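Local coordinates for protein anastral spindle 2, SAS 4 (Drosophila melanogaster, PDB 4BY2) that binds a proline-rich motif of Ana2 through the TCP domain of Sas-4, here as an engineered fusion, in centriole assembly, and is probably a tubulin-binding adaptor, at residues A[65-76]-A[79-90]; A[154-162]-A[171-179]. One frame throughout, in Å; residues are numbered along the deposited sequence.

Contact 1. Residues A[65-76]-A[79-90]; sequences FKREITNADGSK and WYPNGNLKKISA
Arg67 and Trp79 form an antiparallel hydrogen-bonded pair in the Sas-4 part of the fusion: Trp79 N gives a nearly straight bond to Arg67 O (2.8 Å, 176° at the hydrogen), and Arg67 N returns one to Trp79 O at 3.1 Å. Lys76 and Ile88 repeat the pattern across the next strand boundary, with Ile88 N reaching Lys76 O at 2.8 Å. Within 65-76, the carboxylate of Glu68 is shared by two lysines: Lys76 NZ bridges to OE2 at 3.2 Å, and Lys66 NZ makes a weaker bridge to OE1. On the face that carries Arg67 and Trp79, the two side chains run side by side. With CG anti to the backbone N (chi1 -159°) and a bend at chi3, the arginine puts its guanidinium over the indole, a cation-pi contact with CZ 4.9 Å from the five-membered ring centroid. The guanidinium plane stands nearly upright on the ring. Leu85 CD1 covers the other indole face, and Ile69 CG2 sits at the edge. Further out, Phe65 CD2 packs on Pro81 CB at 3.8 Å, while Ala90 CB lies against the turn at Asp73 and Gly74. This is an antiparallel beta-meander at one end of the TCP domain, strands 67-70, 76-79 and 85-88 joined by the loop at 71-75 and the type I turn from Tyr80 to Gly83.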
# COMPACT_ATOMS: atom_id res chain seq x y z
N PHE A 65 3.31 19.40 -30.27
CA PHE A 65 2.39 19.06 -29.19
C PHE A 65 3.11 18.55 -27.93
O PHE A 65 2.74 18.95 -26.83
CB PHE A 65 1.30 18.10 -29.66
CG PHE A 65 -0.01 18.78 -29.97
CD1 PHE A 65 -0.27 19.30 -31.23
CD2 PHE A 65 -0.99 18.92 -28.99
CE1 PHE A 65 -1.48 19.95 -31.51
CE2 PHE A 65 -2.20 19.57 -29.27
CZ PHE A 65 -2.43 20.07 -30.53
N LYS A 66 4.13 17.68 -28.10
CA LYS A 66 4.92 17.16 -26.98
C LYS A 66 6.05 18.18 -26.69
O LYS A 66 7.03 18.24 -27.43
CB LYS A 66 5.49 15.76 -27.30
CG LYS A 66 6.26 15.11 -26.16
CD LYS A 66 7.38 14.23 -26.67
CE LYS A 66 8.35 13.86 -25.58
NZ LYS A 66 9.55 13.18 -26.12
N ARG A 67 5.87 18.98 -25.63
CA ARG A 67 6.82 20.03 -25.23
C ARG A 67 7.78 19.55 -24.13
O ARG A 67 7.41 19.49 -22.96
CB ARG A 67 6.07 21.31 -24.82
CG ARG A 67 6.91 22.57 -24.89
CD ARG A 67 6.06 23.82 -24.74
NE ARG A 67 5.87 24.20 -23.34
CZ ARG A 67 5.30 25.33 -22.94
NH1 ARG A 67 4.85 26.21 -23.83
NH2 ARG A 67 5.17 25.60 -21.64
N GLU A 68 9.03 19.21 -24.52
CA GLU A 68 10.09 18.74 -23.62
C GLU A 68 11.04 19.90 -23.27
O GLU A 68 12.05 20.10 -23.94
CB GLU A 68 10.84 17.55 -24.24
CG GLU A 68 11.77 16.81 -23.29
CD GLU A 68 12.60 15.69 -23.89
OE1 GLU A 68 12.05 14.87 -24.66
OE2 GLU A 68 13.81 15.62 -23.56
N ILE A 69 10.69 20.68 -22.23
CA ILE A 69 11.52 21.82 -21.80
C ILE A 69 12.62 21.34 -20.84
O ILE A 69 12.34 20.72 -19.81
CB ILE A 69 10.69 23.04 -21.26
CG1 ILE A 69 11.61 24.19 -20.77
CG2 ILE A 69 9.65 22.66 -20.21
CD1 ILE A 69 11.01 25.59 -20.85
N THR A 70 13.89 21.61 -21.21
CA THR A 70 15.09 21.27 -20.45
C THR A 70 15.60 22.55 -19.76
O THR A 70 16.00 23.49 -20.45
CB THR A 70 16.15 20.61 -21.36
OG1 THR A 70 15.54 19.54 -22.09
CG2 THR A 70 17.36 20.09 -20.59
N ASN A 71 15.56 22.58 -18.41
CA ASN A 71 16.00 23.72 -17.60
C ASN A 71 17.53 23.91 -17.61
O ASN A 71 18.26 23.03 -18.08
CB ASN A 71 15.48 23.60 -16.16
CG ASN A 71 13.97 23.67 -16.03
OD1 ASN A 71 13.24 22.85 -16.60
ND2 ASN A 71 13.49 24.62 -15.26
N ALA A 72 18.00 25.07 -17.09
CA ALA A 72 19.42 25.45 -17.01
C ALA A 72 20.28 24.45 -16.21
O ALA A 72 21.39 24.13 -16.64
CB ALA A 72 19.55 26.84 -16.42
N ASP A 73 19.75 23.95 -15.07
CA ASP A 73 20.43 22.99 -14.20
C ASP A 73 20.55 21.58 -14.80
O ASP A 73 21.42 20.81 -14.39
CB ASP A 73 19.77 22.95 -12.81
CG ASP A 73 18.34 22.45 -12.80
OD1 ASP A 73 17.48 23.09 -13.43
OD2 ASP A 73 18.08 21.43 -12.11
N GLY A 74 19.67 21.27 -15.75
CA GLY A 74 19.64 19.97 -16.43
C GLY A 74 18.35 19.20 -16.22
O GLY A 74 18.14 18.17 -16.86
N SER A 75 17.48 19.70 -15.30
CA SER A 75 16.18 19.10 -14.99
C SER A 75 15.21 19.30 -16.15
O SER A 75 15.17 20.38 -16.73
CB SER A 75 15.62 19.69 -13.70
OG SER A 75 15.43 21.09 -13.79
N LYS A 76 14.43 18.26 -16.48
CA LYS A 76 13.47 18.32 -17.59
C LYS A 76 12.02 18.33 -17.14
O LYS A 76 11.68 17.71 -16.14
CB LYS A 76 13.72 17.17 -18.59
CG LYS A 76 14.98 17.34 -19.42
CD LYS A 76 15.21 16.18 -20.37
CE LYS A 76 16.46 16.37 -21.19
NZ LYS A 76 16.66 15.27 -22.16
N TRP A 79 5.59 18.32 -21.18
CA TRP A 79 4.16 18.60 -21.28
C TRP A 79 3.57 17.72 -22.36
O TRP A 79 4.01 17.78 -23.52
CB TRP A 79 3.91 20.09 -21.58
CG TRP A 79 4.37 21.01 -20.49
CD1 TRP A 79 5.61 21.55 -20.35
CD2 TRP A 79 3.58 21.54 -19.42
NE1 TRP A 79 5.65 22.38 -19.26
CE2 TRP A 79 4.41 22.40 -18.67
CE3 TRP A 79 2.24 21.37 -19.02
CZ2 TRP A 79 3.95 23.08 -17.54
CZ3 TRP A 79 1.79 22.04 -17.90
CH2 TRP A 79 2.63 22.89 -17.17
N TYR A 80 2.62 16.85 -21.98
CA TYR A 80 1.96 15.91 -22.88
C TYR A 80 0.62 16.48 -23.41
O TYR A 80 0.03 17.33 -22.73
CB TYR A 80 1.81 14.54 -22.20
CG TYR A 80 3.13 13.82 -22.03
CD1 TYR A 80 3.64 13.00 -23.03
CD2 TYR A 80 3.88 13.96 -20.86
CE1 TYR A 80 4.86 12.34 -22.89
CE2 TYR A 80 5.10 13.30 -20.70
CZ TYR A 80 5.59 12.50 -21.72
OH TYR A 80 6.80 11.86 -21.57
N PRO A 81 0.15 16.06 -24.61
CA PRO A 81 -1.11 16.62 -25.15
C PRO A 81 -2.37 16.37 -24.31
O PRO A 81 -3.25 17.22 -24.27
CB PRO A 81 -1.23 15.99 -26.54
CG PRO A 81 0.14 15.49 -26.86
CD PRO A 81 0.73 15.09 -25.56
N ASN A 82 -2.42 15.20 -23.63
CA ASN A 82 -3.53 14.78 -22.76
C ASN A 82 -3.72 15.65 -21.50
O ASN A 82 -4.82 15.70 -20.95
CB ASN A 82 -3.39 13.29 -22.38
CG ASN A 82 -1.99 12.86 -22.01
OD1 ASN A 82 -1.29 13.53 -21.24
ND2 ASN A 82 -1.55 11.74 -22.54
N GLY A 83 -2.65 16.31 -21.07
CA GLY A 83 -2.65 17.19 -19.91
C GLY A 83 -1.61 16.84 -18.86
O GLY A 83 -1.47 17.56 -17.87
N ASN A 84 -0.88 15.72 -19.06
CA ASN A 84 0.16 15.23 -18.15
C ASN A 84 1.42 16.09 -18.17
O ASN A 84 1.80 16.61 -19.22
CB ASN A 84 0.52 13.77 -18.44
CG ASN A 84 -0.60 12.77 -18.23
OD1 ASN A 84 -1.70 13.09 -17.77
ND2 ASN A 84 -0.33 11.52 -18.59
N LEU A 85 2.08 16.19 -17.01
CA LEU A 85 3.33 16.92 -16.82
C LEU A 85 4.35 16.00 -16.13
O LEU A 85 4.22 15.72 -14.94
CB LEU A 85 3.11 18.24 -16.06
CG LEU A 85 4.35 19.06 -15.64
CD1 LEU A 85 5.20 19.47 -16.85
CD2 LEU A 85 3.95 20.29 -14.84
N LYS A 86 5.34 15.51 -16.89
CA LYS A 86 6.38 14.63 -16.38
C LYS A 86 7.61 15.47 -16.02
O LYS A 86 8.21 16.09 -16.89
CB LYS A 86 6.74 13.54 -17.41
CG LYS A 86 7.54 12.38 -16.84
CD LYS A 86 8.20 11.57 -17.95
CE LYS A 86 8.64 10.21 -17.50
NZ LYS A 86 7.51 9.23 -17.48
N LYS A 87 7.97 15.50 -14.72
CA LYS A 87 9.13 16.25 -14.24
C LYS A 87 10.26 15.28 -13.90
O LYS A 87 10.05 14.36 -13.11
CB LYS A 87 8.77 17.13 -13.04
CG LYS A 87 7.92 18.34 -13.39
CD LYS A 87 7.66 19.24 -12.18
CE LYS A 87 8.68 20.36 -12.05
NZ LYS A 87 8.36 21.27 -10.92
N ILE A 88 11.43 15.46 -14.52
CA ILE A 88 12.62 14.62 -14.30
C ILE A 88 13.70 15.48 -13.66
O ILE A 88 13.96 16.59 -14.12
CB ILE A 88 13.12 13.95 -15.62
CG1 ILE A 88 11.98 13.26 -16.40
CG2 ILE A 88 14.28 12.97 -15.34
CD1 ILE A 88 12.27 12.96 -17.87
N SER A 89 14.35 14.95 -12.59
CA SER A 89 15.45 15.62 -11.90
C SER A 89 16.69 15.63 -12.81
O SER A 89 16.83 14.74 -13.65
CB SER A 89 15.77 14.90 -10.59
OG SER A 89 16.11 13.54 -10.81
N ALA A 90 17.59 16.63 -12.63
CA ALA A 90 18.83 16.80 -13.40
C ALA A 90 19.66 15.51 -13.54
O ALA A 90 20.22 15.24 -14.60
CB ALA A 90 19.67 17.91 -12.80

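Contact 2. Residues A[154-162]-A[171-179]; sequences HFPNNSIKI and LEEWRYADG
The beta hairpin of strands 160-163 and 170-175, in the Sas-4 TCP domain, is held together here by two hydrogen-bonded pairs, Ile160 with Arg175 and Ile162 with Glu173. Each pair exchanges two backbone bonds; Ile160 N to Arg175 O and Ile162 N to Glu173 O are both 2.8 Å. Between them Lys161 and Trp174 make a non-hydrogen-bonded pair whose side chains share one face. Lys161 CG is anti to the backbone N (chi1 -173°) and the chain is extended beyond it, which carries the methylenes obliquely across the indole. CB lies almost straight above the six-membered ring, 3.9 Å from its centroid and 9° off the normal, a CH-pi contact, and CD continues to 3.7 Å from Trp174 CZ2. Tyr176 OH lies over the opposite indole face, toward the rim. At the end of the benzo ring Phe155 CE2 meets Trp174 CH2 at 3.6 Å; the planes are only 15° apart, yet the rings are offset so much that they touch at their margins rather than stack. Ser159 CB sits at the indole edge. With an alanine in place of Trp174, the Lys161 methylenes and the Phe155 ring would probably lose their aromatic partner, leaving a gap on this face. The lysine ends near Glu172, with NZ 4.0 Å from OE1, too long for a salt bridge, and gives a weak hydrogen bond to the carbonyl of Val24 in the fused Ana2 piece. On the other face Ile162 CD1 reaches diagonally to Arg175 CG at 4.1 Å. The hairpin is one step in the antiparallel strand succession of the TCP domain, with a classic beta bulge where Leu171 and Glu172 both face Gln184 of the next strand, 181-185.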
# COMPACT_ATOMS: atom_id res chain seq x y z
N HIS A 154 -3.83 -2.80 8.72
CA HIS A 154 -3.70 -2.02 9.94
C HIS A 154 -4.92 -1.09 10.02
O HIS A 154 -4.95 -0.05 9.37
CB HIS A 154 -2.39 -1.21 9.94
CG HIS A 154 -1.16 -2.05 10.15
ND1 HIS A 154 -0.40 -1.94 11.30
CD2 HIS A 154 -0.59 -2.98 9.34
CE1 HIS A 154 0.59 -2.80 11.16
NE2 HIS A 154 0.52 -3.45 10.00
N PHE A 155 -5.94 -1.51 10.78
CA PHE A 155 -7.20 -0.78 10.95
C PHE A 155 -7.05 0.51 11.79
O PHE A 155 -6.11 0.59 12.59
CB PHE A 155 -8.28 -1.71 11.53
CG PHE A 155 -8.73 -2.79 10.57
CD1 PHE A 155 -9.72 -2.53 9.62
CD2 PHE A 155 -8.16 -4.05 10.60
CE1 PHE A 155 -10.13 -3.52 8.72
CE2 PHE A 155 -8.57 -5.04 9.70
CZ PHE A 155 -9.55 -4.77 8.77
N PRO A 156 -7.95 1.53 11.64
CA PRO A 156 -7.81 2.77 12.43
C PRO A 156 -7.91 2.61 13.95
O PRO A 156 -7.45 3.49 14.69
CB PRO A 156 -8.91 3.68 11.88
CG PRO A 156 -9.27 3.10 10.55
CD PRO A 156 -9.10 1.63 10.72
N ASN A 157 -8.50 1.49 14.43
CA ASN A 157 -8.65 1.18 15.86
C ASN A 157 -7.43 0.41 16.42
O ASN A 157 -7.53 -0.24 17.46
CB ASN A 157 -9.98 0.44 16.12
CG ASN A 157 -10.20 -0.85 15.35
OD1 ASN A 157 -9.29 -1.41 14.73
ND2 ASN A 157 -11.42 -1.35 15.38
N ASN A 158 -6.28 0.51 15.72
CA ASN A 158 -4.98 -0.10 16.02
C ASN A 158 -4.97 -1.64 15.98
O ASN A 158 -3.98 -2.26 16.39
CB ASN A 158 -4.40 0.43 17.34
CG ASN A 158 -4.08 1.91 17.30
OD1 ASN A 158 -3.08 2.33 16.72
ND2 ASN A 158 -4.95 2.72 17.89
N SER A 159 -6.03 -2.27 15.43
CA SER A 159 -6.13 -3.72 15.28
C SER A 159 -5.47 -4.14 13.97
O SER A 159 -5.66 -3.47 12.95
CB SER A 159 -7.58 -4.18 15.31
OG SER A 159 -8.20 -3.86 16.54
N ILE A 160 -4.69 -5.23 13.99
CA ILE A 160 -3.97 -5.73 12.82
C ILE A 160 -4.51 -7.10 12.39
O ILE A 160 -4.58 -8.01 13.21
CB ILE A 160 -2.42 -5.73 13.03
CG1 ILE A 160 -1.91 -4.33 13.48
CG2 ILE A 160 -1.68 -6.19 11.77
CD1 ILE A 160 -0.66 -4.36 14.36
N LYS A 161 -4.87 -7.24 11.10
CA LYS A 161 -5.36 -8.48 10.51
C LYS A 161 -4.26 -9.06 9.60
O LYS A 161 -3.85 -8.40 8.64
CB LYS A 161 -6.67 -8.24 9.73
CG LYS A 161 -7.37 -9.50 9.22
CD LYS A 161 -8.53 -9.14 8.31
CE LYS A 161 -9.21 -10.35 7.73
NZ LYS A 161 -10.32 -9.98 6.82
N ILE A 162 -3.78 -10.27 9.92
CA ILE A 162 -2.73 -10.96 9.16
C ILE A 162 -3.36 -12.17 8.44
O ILE A 162 -4.05 -12.96 9.08
CB ILE A 162 -1.51 -11.36 10.06
CG1 ILE A 162 -1.04 -10.20 10.96
CG2 ILE A 162 -0.34 -11.88 9.21
CD1 ILE A 162 -1.44 -10.31 12.43
N LEU A 171 -6.64 -19.73 9.28
CA LEU A 171 -7.32 -18.88 8.30
C LEU A 171 -6.89 -17.41 8.37
O LEU A 171 -6.46 -16.86 7.36
CB LEU A 171 -8.84 -19.01 8.47
CG LEU A 171 -9.68 -18.48 7.32
CD1 LEU A 171 -10.09 -19.61 6.39
CD2 LEU A 171 -10.89 -17.74 7.84
N GLU A 172 -7.05 -16.77 9.54
CA GLU A 172 -6.72 -15.36 9.78
C GLU A 172 -6.18 -15.17 11.20
O GLU A 172 -6.61 -15.86 12.13
CB GLU A 172 -7.97 -14.48 9.60
CG GLU A 172 -8.37 -14.21 8.16
CD GLU A 172 -9.84 -13.92 7.93
OE1 GLU A 172 -10.52 -13.46 8.88
OE2 GLU A 172 -10.32 -14.17 6.80
N GLU A 173 -5.24 -14.22 11.36
CA GLU A 173 -4.65 -13.86 12.65
C GLU A 173 -4.94 -12.41 12.99
O GLU A 173 -4.93 -11.55 12.11
CB GLU A 173 -3.15 -14.13 12.68
CG GLU A 173 -2.81 -15.55 13.10
CD GLU A 173 -1.32 -15.84 13.18
OE1 GLU A 173 -0.64 -15.77 12.14
OE2 GLU A 173 -0.84 -16.16 14.30
N TRP A 174 -5.22 -12.14 14.27
CA TRP A 174 -5.57 -10.81 14.76
C TRP A 174 -4.71 -10.38 15.93
O TRP A 174 -4.46 -11.16 16.85
CB TRP A 174 -7.05 -10.77 15.16
CG TRP A 174 -7.99 -10.66 13.99
CD1 TRP A 174 -8.54 -11.68 13.28
CD2 TRP A 174 -8.52 -9.45 13.44
NE1 TRP A 174 -9.38 -11.18 12.31
CE2 TRP A 174 -9.39 -9.82 12.39
CE3 TRP A 174 -8.35 -8.09 13.74
CZ2 TRP A 174 -10.09 -8.87 11.63
CZ3 TRP A 174 -9.04 -7.15 12.98
CH2 TRP A 174 -9.89 -7.54 11.94
N ARG A 175 -4.26 -9.11 15.91
CA ARG A 175 -3.46 -8.50 16.97
C ARG A 175 -4.12 -7.18 17.36
O ARG A 175 -4.11 -6.23 16.58
CB ARG A 175 -1.99 -8.31 16.54
CG ARG A 175 -1.21 -9.61 16.44
CD ARG A 175 0.29 -9.38 16.46
NE ARG A 175 1.03 -10.64 16.32
CZ ARG A 175 1.41 -11.42 17.33
NH1 ARG A 175 1.11 -11.08 18.58
NH2 ARG A 175 2.08 -12.54 17.10
N TYR A 176 -4.73 -7.14 18.55
CA TYR A 176 -5.46 -5.98 19.07
C TYR A 176 -4.57 -4.99 19.83
O TYR A 176 -3.43 -5.33 20.18
CB TYR A 176 -6.66 -6.44 19.93
CG TYR A 176 -7.66 -7.28 19.16
CD1 TYR A 176 -7.53 -8.67 19.10
CD2 TYR A 176 -8.73 -6.70 18.49
CE1 TYR A 176 -8.43 -9.45 18.38
CE2 TYR A 176 -9.64 -7.47 17.77
CZ TYR A 176 -9.49 -8.85 17.72
OH TYR A 176 -10.39 -9.62 17.02
N ALA A 177 -5.09 -3.76 20.06
CA ALA A 177 -4.40 -2.66 20.74
C ALA A 177 -3.94 -2.99 22.16
O ALA A 177 -2.86 -2.55 22.57
CB ALA A 177 -5.29 -1.42 20.75
N ASP A 178 -4.74 -3.77 22.91
CA ASP A 178 -4.44 -4.20 24.28
C ASP A 178 -3.30 -5.23 24.34
O ASP A 178 -2.57 -5.28 25.33
CB ASP A 178 -5.70 -4.75 24.98
CG ASP A 178 -6.53 -5.75 24.19
OD1 ASP A 178 -5.97 -6.39 23.27
OD2 ASP A 178 -7.73 -5.90 24.49
N GLY A 179 -3.17 -6.03 23.28
CA GLY A 179 -2.14 -7.05 23.15
C GLY A 179 -2.67 -8.44 22.84
O GLY A 179 -1.87 -9.36 22.64

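Both contacts tie antiparallel strands of the TCP domain, but different ones, on opposite sides of the chain's centre: the centres are about 44 Å apart and the nearest atoms about 30 Å, so they do not touch. Both lie at the surface. None of the residues that touch in contact 1, at strand 67-70, outermost within this chain, is buried, and charge plays a large part there: a guanidinium covers its tryptophan and two lysines share a glutamate. Contact 2 lies nearer the middle, flanked by strands 151-154 and 181-185, and includes buried Phe155 and Ser159. Its tryptophan is instead covered by lysine methylenes and a tyrosine hydroxyl, so carbon packing takes the larger share.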